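Local coordinates for protein nourseothricin acetyltransferase (Streptomyces noursei, PDB 5C82) that probably inactivates the antibiotic nourseothricin by transferring an acetyl group to it from acetyl-CoA, as expected of a GNAT-family acetyltransferase linked to antibiotic resistance, at residues A[36-41]-A[165-170]; A[56-61]-A[147-152]; A[169-174]-A[182-187]. The protein carries 1 engineered substitution. All coordinates share one frame; numbering follows the deposited sequence.

Interaction 1 (A[36-41]-A[165-170]); sequences FRVTAT and CGLDTA
V38 reaches L167 and T169 through one methyl group, CG1, and all the apolar contact between 36-41 and 165-170 runs through it. L167 CD1 meets V38 CG1 at 3.6 Å, the two side chains running antiparallel as they overlap. T169 CG2 is 4.0 Å from the same V38 CG1, the two side chains set at a slant to each other. CG1 of V38 stands anti to the backbone N (chi1 175°), which sends it out from its strand into the notch between the leucine and threonine methyls. F45 also packs on L167, and Q181 on both V38 and T169, adding residues of the same chain to the cluster.

No hydrogen bond links the two segments; D168 and T169 spend their polar groups within their own turn and on the second subunit. D168 OD1 accepts from A170 N at 2.9 Å in an Asx turn, with an N-H...O angle of 153° and the donor 38° above the carboxylate plane. The turn redirects the backbone just after strand 163-168 ends. The other carboxylate oxygen, OD2, forms a salt bridge with R105 of the second subunit, which would fix the group further. T169 OG1 hydrogen-bonds C165 O of that subunit.

C165 and G166 together sit opposite the single residue Y184, a classic beta bulge, just before L167, whose side chain also packs on L167 of the second subunit. G166 to D168 pair antiparallel with a strand of that subunit, so the arrangement is that of a GNAT sheet continued across a dimer interface, with strand 34-40 of a separate three-stranded sheet packed on one face, V38 touching L167 and L183 of adjacent strands.

Interaction 2 (A[56-61]-A[147-152]); sequences LTKVFP and TNVNAP
The F60 ring has K58 CG over one face, 3.7 Å above the plane and offset toward the rim, while T147 CG2 comes to its edge near the ring plane, 4.4 Å from F60 CZ. K58 curls back on its own backbone: its NZ donates to V59 O at 2.9 Å, from 60° above the carbonyl plane. A bend at chi2 (86°) goes with this, and K58 CD ends 4.3 Å from V149 CG2.

L56 supplies the other apolar touch. Its CD2 sits 4.0 Å from V149 CB, the two side chains crossing at about a right angle. With V149 CG1 anti to the carbonyl carbon (chi1 -63°), CG2 falls between the backbone N and the carbonyl carbon and points to L56 and K58.

V149 is carried by a type I turn from T147 to N150, closed by N150 N to T147 O at 3.0 Å. T147 OG1 hydrogen-bonds E180, leaving its methyl for F60. N150 is the N-cap of helix 151-158, its OD1 weakly bonded to A153 N. The contact thus sets the end of strand 44-58, which pairs with strand 30-32, over the turn joining strand 141-147 to that helix, with V35 of strand 34-40 also against V149.

Interaction 3 (A[169-174]-A[182-187]); sequences TALYDG and ALYMSM
L171 packs on A182 with two atoms: CD2 lies 3.6 Å from A182 CB, and L171 CB is almost as near to that methyl, at 3.7 Å. The alanine methyl is therefore touched by both the root and one branch of the leucine. With CG anti to the backbone N (chi1 -160°), the leucine extends over the alanine, and L171 CD2 also lies 4.1 Å from Y184 OH. E145 of strand 141-147 packs against L171, A182 and Y184 alike. L171 also faces the dimer partner: its carbonyl oxygen accepts from N103 ND2 of the second subunit, and R105 of that subunit packs on its side chain.

The loop bearing these residues joins strands 163-168 and 182-188, which are antiparallel neighbours in the main sheet. Strand 182-188 is inserted between 141-147 and 163-168, the order common in the C-terminal half of the GNAT fold. A182 is backbone hydrogen-bonded to D168, and L171 and Y172 of the connecting loop pack on the same alanine.

Y172 follows. With its CG anti to the carbonyl carbon (chi1 -59°) the ring turns toward the start of the strand, Y172 CE2 coming 3.8 Å from A182 N, obliquely to the ring. The same CE2 is 4.1 Å from A182 CB, so the tyrosine flanks the alanine that L171 already touches. At the far end of the ring, Y172 OH hydrogen-bonds E145 OE2, which ties the loop to strand 141-147.

D173 closes a type I turn begun at A170, its N donating to A170 O at 3.1 Å. G174 comes next with a positive phi (82°), a conformation that favours glycine, and its N is held by D178 OD2.

Interactions 1 and 3 are close companions: their centres are 8 Å apart, they share T169 and A170, and two bonds pair their strands, C165 N to Y184 O and G166 O to Y184 N, each 2.8 Å. Both also touch the second subunit, whereas interaction 2 does not. N148 links interaction 2 to the others: its ND2 is 2.8 Å from F36 O in interaction 1, and its CA 3.7 Å from L183 CD1 in interaction 3. T147 CB also lies 4.1 Å from Y172 OH. In GNAT enzymes acetyl-CoA usually binds where the fourth and fifth strands splay apart, and 147-152 begins at the end of the fifth, so interaction 2 may lie near that cleft.

Interaction 1 (A[36-41]-A[165-170])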
ATOM      1  N   PHE A  36      14.204  12.778   3.523  1.00 16.57           N
ATOM      2  CA  PHE A  36      12.985  13.224   4.190  1.00 16.15           C
ATOM      3  C   PHE A  36      12.860  12.319   5.393  1.00 20.11           C
ATOM      4  O   PHE A  36      12.771  11.089   5.244  1.00 18.92           O
ATOM      5  CB  PHE A  36      11.757  13.167   3.280  1.00 17.42           C
ATOM      6  CG  PHE A  36      11.668  14.329   2.308  1.00 18.27           C
ATOM      7  CD1 PHE A  36      12.361  14.304   1.100  1.00 18.82           C
ATOM      8  CD2 PHE A  36      10.856  15.434   2.587  1.00 19.15           C
ATOM      9  CE1 PHE A  36      12.260  15.368   0.194  1.00 19.73           C
ATOM     10  CE2 PHE A  36      10.750  16.493   1.681  1.00 20.71           C
ATOM     11  CZ  PHE A  36      11.443  16.450   0.481  1.00 19.19           C
ATOM     12  N   ARG A  37      13.041  12.916   6.579  1.00 16.20           N
ATOM     13  CA  ARG A  37      12.944  12.225   7.859  1.00 16.19           C
ATOM     14  C   ARG A  37      11.470  12.133   8.165  1.00 18.16           C
ATOM     15  O   ARG A  37      10.740  13.131   8.052  1.00 15.24           O
ATOM     16  CB  ARG A  37      13.677  13.011   8.977  1.00 19.28           C
ATOM     17  CG  ARG A  37      13.670  12.293  10.339  1.00 25.95           C
ATOM     18  CD  ARG A  37      14.482  13.047  11.368  1.00 41.75           C
ATOM     19  NE  ARG A  37      15.922  12.905  11.134  1.00 56.41           N
ATOM     20  CZ  ARG A  37      16.852  13.708  11.645  1.00 69.32           C
ATOM     21  NH1 ARG A  37      16.505  14.732  12.418  1.00 49.10           N
ATOM     22  NH2 ARG A  37      18.134  13.504  11.372  1.00 59.31           N
ATOM     23  N   VAL A  38      11.032  10.915   8.494  1.00 15.97           N
ATOM     24  CA  VAL A  38       9.648  10.608   8.816  1.00 16.68           C
ATOM     25  C   VAL A  38       9.543  10.471  10.340  1.00 25.53           C
ATOM     26  O   VAL A  38      10.279   9.689  10.945  1.00 26.55           O
ATOM     27  CB  VAL A  38       9.130   9.345   8.062  1.00 19.25           C
ATOM     28  CG1 VAL A  38       7.730   8.974   8.515  1.00 18.94           C
ATOM     29  CG2 VAL A  38       9.173   9.539   6.546  1.00 18.27           C
ATOM     30  N   THR A  39       8.649  11.246  10.947  1.00 24.05           N
ATOM     31  CA  THR A  39       8.425  11.219  12.390  1.00 25.47           C
ATOM     32  C   THR A  39       6.975  10.791  12.683  1.00 29.55           C
ATOM     33  O   THR A  39       6.025  11.435  12.220  1.00 25.08           O
ATOM     34  CB  THR A  39       8.777  12.596  13.000  1.00 35.27           C
ATOM     35  OG1 THR A  39      10.171  12.835  12.841  1.00 40.27           O
ATOM     36  CG2 THR A  39       8.383  12.722  14.468  1.00 34.16           C
ATOM     37  N   ALA A  40       6.827   9.700  13.447  1.00 29.30           N
ATOM     38  CA  ALA A  40       5.524   9.227  13.894  1.00 30.75           C
ATOM     39  C   ALA A  40       5.201  10.049  15.152  1.00 36.88           C
ATOM     40  O   ALA A  40       5.947  10.008  16.128  1.00 35.27           O
ATOM     41  CB  ALA A  40       5.582   7.745  14.223  1.00 31.70           C
ATOM     42  N   THR A  41       4.145  10.871  15.081  1.00 36.69           N
ATOM     43  CA  THR A  41       3.736  11.761  16.180  1.00 37.91           C
ATOM     44  C   THR A  41       2.697  11.106  17.113  1.00 44.80           C
ATOM     45  O   THR A  41       2.321  11.701  18.125  1.00 44.87           O
ATOM     46  CB  THR A  41       3.228  13.100  15.619  1.00 40.17           C
ATOM     47  OG1 THR A  41       2.070  12.842  14.831  1.00 44.47           O
ATOM     48  CG2 THR A  41       4.254  13.794  14.754  1.00 38.16           C
ATOM     49  N   CYS A 165       0.420  11.402  -0.839  1.00 14.32           N
ATOM     50  CA  CYS A 165      -0.943  10.932  -0.588  1.00 14.15           C
ATOM     51  C   CYS A 165      -0.985   9.903   0.545  1.00 19.50           C
ATOM     52  O   CYS A 165      -2.043   9.428   0.920  1.00 18.60           O
ATOM     53  CB  CYS A 165      -1.588  10.403  -1.863  1.00 13.51           C
ATOM     54  SG  CYS A 165      -0.919   8.832  -2.436  1.00 17.38           S
ATOM     55  N   GLY A 166       0.177   9.559   1.062  1.00 17.03           N
ATOM     56  CA  GLY A 166       0.285   8.602   2.143  1.00 17.29           C
ATOM     57  C   GLY A 166       1.703   8.112   2.309  1.00 19.75           C
ATOM     58  O   GLY A 166       2.643   8.678   1.729  1.00 17.00           O
ATOM     59  N   LEU A 167       1.848   7.049   3.120  1.00 14.81           N
ATOM     60  CA  LEU A 167       3.126   6.425   3.439  1.00 14.92           C
ATOM     61  C   LEU A 167       2.909   5.084   4.128  1.00 16.87           C
ATOM     62  O   LEU A 167       1.808   4.820   4.606  1.00 16.55           O
ATOM     63  CB  LEU A 167       4.008   7.355   4.330  1.00 15.26           C
ATOM     64  CG  LEU A 167       3.648   7.535   5.828  1.00 21.56           C
ATOM     65  CD1 LEU A 167       4.820   8.072   6.603  1.00 22.29           C
ATOM     66  CD2 LEU A 167       2.570   8.551   6.016  1.00 26.68           C
ATOM     67  N   ASP A 168       3.958   4.256   4.189  1.00 13.38           N
ATOM     68  CA  ASP A 168       3.971   3.002   4.955  1.00 12.50           C
ATOM     69  C   ASP A 168       5.353   2.865   5.587  1.00 15.96           C
ATOM     70  O   ASP A 168       6.317   2.497   4.910  1.00 14.05           O
ATOM     71  CB  ASP A 168       3.584   1.757   4.124  1.00 13.22           C
ATOM     72  CG  ASP A 168       3.402   0.472   4.963  1.00 19.74           C
ATOM     73  OD1 ASP A 168       3.786   0.467   6.165  1.00 19.26           O
ATOM     74  OD2 ASP A 168       2.895  -0.510   4.428  1.00 19.10           O
ATOM     75  N   THR A 169       5.428   3.113   6.900  1.00 14.30           N
ATOM     76  CA  THR A 169       6.680   3.062   7.661  1.00 15.25           C
ATOM     77  C   THR A 169       7.189   1.651   7.892  1.00 20.08           C
ATOM     78  O   THR A 169       8.321   1.460   8.348  1.00 19.85           O
ATOM     79  CB  THR A 169       6.516   3.803   9.025  1.00 19.86           C
ATOM     80  OG1 THR A 169       5.527   3.128   9.798  1.00 17.94           O
ATOM     81  CG2 THR A 169       6.162   5.279   8.867  1.00 14.81           C
ATOM     82  N   ALA A 170       6.339   0.660   7.628  1.00 17.79           N
ATOM     83  CA  ALA A 170       6.643  -0.742   7.887  1.00 16.12           C
ATOM     84  C   ALA A 170       6.988  -1.539   6.629  1.00 19.19           C
ATOM     85  O   ALA A 170       7.434  -2.676   6.760  1.00 18.82           O
ATOM     86  CB  ALA A 170       5.460  -1.374   8.618  1.00 16.25           C
TER

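Interaction 2 (A[56-61]-A[147-152])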
ATOM      1  N   LEU A  56      24.414  10.296   1.351  1.00 22.20           N
ATOM      2  CA  LEU A  56      23.939   8.919   1.347  1.00 22.88           C
ATOM      3  C   LEU A  56      23.953   8.404  -0.095  1.00 23.82           C
ATOM      4  O   LEU A  56      23.459   9.087  -0.984  1.00 22.21           O
ATOM      5  CB  LEU A  56      22.501   8.863   1.929  1.00 23.56           C
ATOM      6  CG  LEU A  56      21.869   7.481   2.134  1.00 29.25           C
ATOM      7  CD1 LEU A  56      21.212   7.392   3.499  1.00 30.70           C
ATOM      8  CD2 LEU A  56      20.813   7.220   1.109  1.00 32.30           C
ATOM      9  N   THR A  57      24.553   7.227  -0.319  1.00 19.24           N
ATOM     10  CA  THR A  57      24.510   6.570  -1.609  1.00 17.94           C
ATOM     11  C   THR A  57      23.650   5.351  -1.433  1.00 22.28           C
ATOM     12  O   THR A  57      23.963   4.496  -0.615  1.00 20.76           O
ATOM     13  CB  THR A  57      25.876   6.242  -2.224  1.00 23.51           C
ATOM     14  OG1 THR A  57      26.603   7.453  -2.443  1.00 21.65           O
ATOM     15  CG2 THR A  57      25.732   5.464  -3.567  1.00 20.05           C
ATOM     16  N   LYS A  58      22.559   5.278  -2.213  1.00 21.33           N
ATOM     17  CA  LYS A  58      21.629   4.177  -2.144  1.00 21.07           C
ATOM     18  C   LYS A  58      21.767   3.296  -3.368  1.00 27.20           C
ATOM     19  O   LYS A  58      21.580   3.746  -4.491  1.00 27.31           O
ATOM     20  CB  LYS A  58      20.185   4.680  -1.901  1.00 20.99           C
ATOM     21  CG  LYS A  58      19.123   3.593  -1.891  1.00 20.33           C
ATOM     22  CD  LYS A  58      18.950   2.932  -0.540  1.00 32.96           C
ATOM     23  CE  LYS A  58      18.022   1.739  -0.577  1.00 47.08           C
ATOM     24  NZ  LYS A  58      18.552   0.610  -1.390  1.00 63.81           N
ATOM     25  N   VAL A  59      22.088   2.029  -3.117  1.00 24.39           N
ATOM     26  CA  VAL A  59      22.263   0.967  -4.093  1.00 24.59           C
ATOM     27  C   VAL A  59      21.150  -0.064  -3.825  1.00 32.96           C
ATOM     28  O   VAL A  59      20.931  -0.442  -2.667  1.00 31.80           O
ATOM     29  CB  VAL A  59      23.696   0.369  -3.956  1.00 26.80           C
ATOM     30  CG1 VAL A  59      23.860  -0.884  -4.800  1.00 25.50           C
ATOM     31  CG2 VAL A  59      24.761   1.410  -4.309  1.00 25.80           C
ATOM     32  N   PHE A  60      20.426  -0.472  -4.876  1.00 34.35           N
ATOM     33  CA  PHE A  60      19.313  -1.424  -4.760  1.00 36.58           C
ATOM     34  C   PHE A  60      19.711  -2.795  -5.344  1.00 48.80           C
ATOM     35  O   PHE A  60      20.169  -2.844  -6.491  1.00 48.45           O
ATOM     36  CB  PHE A  60      18.044  -0.902  -5.476  1.00 37.86           C
ATOM     37  CG  PHE A  60      17.525   0.460  -5.080  1.00 39.40           C
ATOM     38  CD1 PHE A  60      17.965   1.608  -5.733  1.00 41.78           C
ATOM     39  CD2 PHE A  60      16.539   0.593  -4.105  1.00 41.87           C
ATOM     40  CE1 PHE A  60      17.461   2.869  -5.387  1.00 42.63           C
ATOM     41  CE2 PHE A  60      16.026   1.853  -3.768  1.00 43.86           C
ATOM     42  CZ  PHE A  60      16.491   2.982  -4.413  1.00 41.64           C
ATOM     43  N   PRO A  61      19.489  -3.928  -4.621  1.00 52.06           N
ATOM     44  CA  PRO A  61      19.877  -5.239  -5.179  1.00 54.25           C
ATOM     45  C   PRO A  61      18.841  -5.835  -6.148  1.00 63.19           C
ATOM     46  O   PRO A  61      18.529  -7.033  -6.076  1.00 63.74           O
ATOM     47  CB  PRO A  61      20.130  -6.105  -3.926  1.00 55.79           C
ATOM     48  CG  PRO A  61      19.791  -5.209  -2.717  1.00 59.33           C
ATOM     49  CD  PRO A  61      18.967  -4.078  -3.249  1.00 54.34           C
ATOM     50  N   THR A 147      11.143   5.618  -1.722  1.00 13.97           N
ATOM     51  CA  THR A 147      11.803   5.608  -0.421  1.00 13.74           C
ATOM     52  C   THR A 147      12.048   7.048   0.032  1.00 15.67           C
ATOM     53  O   THR A 147      12.379   7.912  -0.786  1.00 14.65           O
ATOM     54  CB  THR A 147      13.074   4.746  -0.401  1.00 19.33           C
ATOM     55  OG1 THR A 147      13.663   4.910   0.885  1.00 18.05           O
ATOM     56  CG2 THR A 147      14.109   5.156  -1.482  1.00 17.03           C
ATOM     57  N   ASN A 148      11.851   7.295   1.335  1.00 11.95           N
ATOM     58  CA  ASN A 148      12.035   8.591   1.980  1.00 12.37           C
ATOM     59  C   ASN A 148      13.477   9.149   1.801  1.00 16.76           C
ATOM     60  O   ASN A 148      13.688  10.367   1.864  1.00 16.86           O
ATOM     61  CB  ASN A 148      11.666   8.474   3.475  1.00 14.00           C
ATOM     62  CG  ASN A 148      12.712   7.718   4.245  1.00 25.68           C
ATOM     63  OD1 ASN A 148      12.946   6.540   4.007  1.00 16.38           O
ATOM     64  ND2 ASN A 148      13.482   8.422   5.055  1.00 21.30           N
ATOM     65  N   VAL A 149      14.458   8.259   1.606  1.00 12.91           N
ATOM     66  CA  VAL A 149      15.851   8.678   1.409  1.00 13.05           C
ATOM     67  C   VAL A 149      16.091   9.216  -0.002  1.00 18.22           C
ATOM     68  O   VAL A 149      17.080   9.931  -0.212  1.00 17.65           O
ATOM     69  CB  VAL A 149      16.897   7.621   1.822  1.00 16.05           C
ATOM     70  CG1 VAL A 149      16.809   7.328   3.326  1.00 15.20           C
ATOM     71  CG2 VAL A 149      16.804   6.348   0.979  1.00 15.58           C
ATOM     72  N   ASN A 150      15.166   8.912  -0.961  1.00 14.75           N
ATOM     73  CA  ASN A 150      15.280   9.417  -2.332  1.00 14.68           C
ATOM     74  C   ASN A 150      14.745  10.861  -2.474  1.00 17.84           C
ATOM     75  O   ASN A 150      13.835  11.103  -3.259  1.00 17.47           O
ATOM     76  CB  ASN A 150      14.655   8.451  -3.364  1.00 12.98           C
ATOM     77  CG  ASN A 150      15.265   8.543  -4.756  1.00 23.41           C
ATOM     78  OD1 ASN A 150      15.927   9.503  -5.120  1.00 19.16           O
ATOM     79  ND2 ASN A 150      15.063   7.538  -5.584  1.00 19.65           N
ATOM     80  N   ALA A 151      15.348  11.831  -1.743  1.00 15.28           N
ATOM     81  CA  ALA A 151      14.986  13.270  -1.829  1.00 15.23           C
ATOM     82  C   ALA A 151      14.965  13.801  -3.311  1.00 19.71           C
ATOM     83  O   ALA A 151      14.013  14.487  -3.665  1.00 20.00           O
ATOM     84  CB  ALA A 151      15.924  14.119  -0.967  1.00 15.33           C
ATOM     85  N   PRO A 152      15.936  13.452  -4.200  1.00 17.65           N
ATOM     86  CA  PRO A 152      15.857  13.932  -5.601  1.00 16.98           C
ATOM     87  C   PRO A 152      14.676  13.416  -6.437  1.00 20.26           C
ATOM     88  O   PRO A 152      14.189  14.144  -7.286  1.00 19.88           O
ATOM     89  CB  PRO A 152      17.195  13.471  -6.213  1.00 18.25           C
ATOM     90  CG  PRO A 152      18.123  13.263  -4.997  1.00 23.01           C
ATOM     91  CD  PRO A 152      17.184  12.676  -3.985  1.00 18.86           C
TER

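Interaction 3 (A[169-174]-A[182-187])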
ATOM      1  N   THR A 169       5.428   3.113   6.900  1.00 14.30           N
ATOM      2  CA  THR A 169       6.680   3.062   7.661  1.00 15.25           C
ATOM      3  C   THR A 169       7.189   1.651   7.892  1.00 20.08           C
ATOM      4  O   THR A 169       8.321   1.460   8.348  1.00 19.85           O
ATOM      5  CB  THR A 169       6.516   3.803   9.025  1.00 19.86           C
ATOM      6  OG1 THR A 169       5.527   3.128   9.798  1.00 17.94           O
ATOM      7  CG2 THR A 169       6.162   5.279   8.867  1.00 14.81           C
ATOM      8  N   ALA A 170       6.339   0.660   7.628  1.00 17.79           N
ATOM      9  CA  ALA A 170       6.643  -0.742   7.887  1.00 16.12           C
ATOM     10  C   ALA A 170       6.988  -1.539   6.629  1.00 19.19           C
ATOM     11  O   ALA A 170       7.434  -2.676   6.760  1.00 18.82           O
ATOM     12  CB  ALA A 170       5.460  -1.374   8.618  1.00 16.25           C
ATOM     13  N   LEU A 171       6.795  -0.949   5.411  1.00 15.28           N
ATOM     14  CA  LEU A 171       7.042  -1.601   4.116  1.00 13.52           C
ATOM     15  C   LEU A 171       8.410  -2.257   3.991  1.00 19.77           C
ATOM     16  O   LEU A 171       8.489  -3.347   3.420  1.00 18.74           O
ATOM     17  CB  LEU A 171       6.790  -0.690   2.880  1.00 11.75           C
ATOM     18  CG  LEU A 171       6.571  -1.505   1.544  1.00 14.22           C
ATOM     19  CD1 LEU A 171       5.241  -2.352   1.556  1.00 12.85           C
ATOM     20  CD2 LEU A 171       6.657  -0.626   0.290  1.00 13.46           C
ATOM     21  N   TYR A 172       9.463  -1.616   4.523  1.00 19.15           N
ATOM     22  CA  TYR A 172      10.833  -2.117   4.413  1.00 20.15           C
ATOM     23  C   TYR A 172      11.374  -2.855   5.627  1.00 24.43           C
ATOM     24  O   TYR A 172      12.580  -3.138   5.654  1.00 24.03           O
ATOM     25  CB  TYR A 172      11.784  -0.971   4.044  1.00 21.38           C
ATOM     26  CG  TYR A 172      11.429  -0.305   2.737  1.00 23.59           C
ATOM     27  CD1 TYR A 172      11.358  -1.037   1.555  1.00 26.39           C
ATOM     28  CD2 TYR A 172      11.230   1.071   2.668  1.00 24.30           C
ATOM     29  CE1 TYR A 172      11.043  -0.425   0.343  1.00 28.31           C
ATOM     30  CE2 TYR A 172      10.924   1.696   1.462  1.00 25.44           C
ATOM     31  CZ  TYR A 172      10.804   0.939   0.308  1.00 34.25           C
ATOM     32  OH  TYR A 172      10.524   1.554  -0.883  1.00 33.43           O
ATOM     33  N   ASP A 173      10.526  -3.160   6.619  1.00 21.41           N
ATOM     34  CA  ASP A 173      10.971  -3.891   7.812  1.00 21.70           C
ATOM     35  C   ASP A 173      11.419  -5.316   7.408  1.00 24.77           C
ATOM     36  O   ASP A 173      10.717  -6.001   6.663  1.00 22.86           O
ATOM     37  CB  ASP A 173       9.873  -3.918   8.890  1.00 24.12           C
ATOM     38  CG  ASP A 173      10.246  -4.691  10.145  1.00 39.16           C
ATOM     39  OD1 ASP A 173      10.036  -5.934  10.169  1.00 40.01           O
ATOM     40  OD2 ASP A 173      10.768  -4.063  11.099  1.00 49.34           O
ATOM     41  N   GLY A 174      12.623  -5.693   7.842  1.00 22.56           N
ATOM     42  CA  GLY A 174      13.215  -6.995   7.559  1.00 22.63           C
ATOM     43  C   GLY A 174      13.876  -7.113   6.200  1.00 27.17           C
ATOM     44  O   GLY A 174      14.254  -8.212   5.796  1.00 29.31           O
ATOM     45  N   ALA A 182       8.292   3.838   3.188  1.00 14.70           N
ATOM     46  CA  ALA A 182       7.760   3.991   1.832  1.00 14.42           C
ATOM     47  C   ALA A 182       6.884   5.257   1.787  1.00 17.36           C
ATOM     48  O   ALA A 182       6.062   5.453   2.659  1.00 17.42           O
ATOM     49  CB  ALA A 182       6.953   2.761   1.444  1.00 14.23           C
ATOM     50  N   LEU A 183       7.113   6.144   0.840  1.00 15.96           N
ATOM     51  CA  LEU A 183       6.282   7.337   0.709  1.00 14.75           C
ATOM     52  C   LEU A 183       5.413   7.159  -0.518  1.00 18.49           C
ATOM     53  O   LEU A 183       5.888   6.677  -1.567  1.00 17.35           O
ATOM     54  CB  LEU A 183       7.095   8.641   0.618  1.00 14.46           C
ATOM     55  CG  LEU A 183       8.104   8.961   1.735  1.00 18.97           C
ATOM     56  CD1 LEU A 183       8.767  10.297   1.460  1.00 18.65           C
ATOM     57  CD2 LEU A 183       7.464   8.920   3.175  1.00 15.49           C
ATOM     58  N   TYR A 184       4.136   7.525  -0.378  1.00 14.32           N
ATOM     59  CA  TYR A 184       3.154   7.381  -1.442  1.00 14.26           C
ATOM     60  C   TYR A 184       2.779   8.718  -2.052  1.00 17.09           C
ATOM     61  O   TYR A 184       2.568   9.685  -1.326  1.00 14.70           O
ATOM     62  CB  TYR A 184       1.931   6.597  -0.939  1.00 16.14           C
ATOM     63  CG  TYR A 184       2.264   5.199  -0.435  1.00 18.19           C
ATOM     64  CD1 TYR A 184       3.271   4.445  -1.027  1.00 20.05           C
ATOM     65  CD2 TYR A 184       1.488   4.587   0.550  1.00 18.28           C
ATOM     66  CE1 TYR A 184       3.540   3.146  -0.610  1.00 21.85           C
ATOM     67  CE2 TYR A 184       1.761   3.290   0.983  1.00 18.05           C
ATOM     68  CZ  TYR A 184       2.797   2.580   0.407  1.00 23.83           C
ATOM     69  OH  TYR A 184       3.069   1.290   0.787  1.00 27.61           O
HETATM   70  N   MSE A 185       2.806   8.800  -3.403  1.00 14.36           N
HETATM   71  CA  MSE A 185       2.465  10.045  -4.102  1.00 13.07           C
HETATM   72  C   MSE A 185       1.484   9.772  -5.214  1.00 15.90           C
HETATM   73  O   MSE A 185       1.545   8.728  -5.871  1.00 14.63           O
HETATM   74  CB  MSE A 185       3.720  10.781  -4.627  1.00 14.96           C
HETATM   75  CG  MSE A 185       4.793  11.041  -3.545  1.00 19.34           C
HETATM   76 SE   MSE A 185       6.315  12.001  -4.225  0.79 23.27          SE
HETATM   77  CE  MSE A 185       5.489  13.861  -4.365  1.00 19.59           C
ATOM     78  N   SER A 186       0.553  10.690  -5.412  1.00 12.60           N
ATOM     79  CA  SER A 186      -0.438  10.504  -6.448  1.00 12.66           C
ATOM     80  C   SER A 186      -0.653  11.763  -7.259  1.00 18.40           C
ATOM     81  O   SER A 186      -0.337  12.869  -6.815  1.00 16.34           O
ATOM     82  CB  SER A 186      -1.760  10.008  -5.871  1.00 14.66           C
ATOM     83  OG  SER A 186      -2.339  10.996  -5.035  1.00 23.21           O
HETATM   84  N   MSE A 187      -1.240  11.573  -8.442  1.00 16.68           N
HETATM   85  CA  MSE A 187      -1.604  12.638  -9.353  1.00 17.68           C
HETATM   86  C   MSE A 187      -2.936  12.274  -9.969  1.00 21.81           C
HETATM   87  O   MSE A 187      -3.022  11.157 -10.479  1.00 21.11           O
HETATM   88  CB  MSE A 187      -0.554  12.717 -10.469  1.00 19.90           C
HETATM   89  CG  MSE A 187      -0.678  13.907 -11.304  1.00 28.50           C
HETATM   90 SE   MSE A 187       0.699  13.878 -12.642  1.00 38.31          SE
HETATM   91  CE  MSE A 187      -0.035  12.587 -13.929  1.00 34.76           C
TER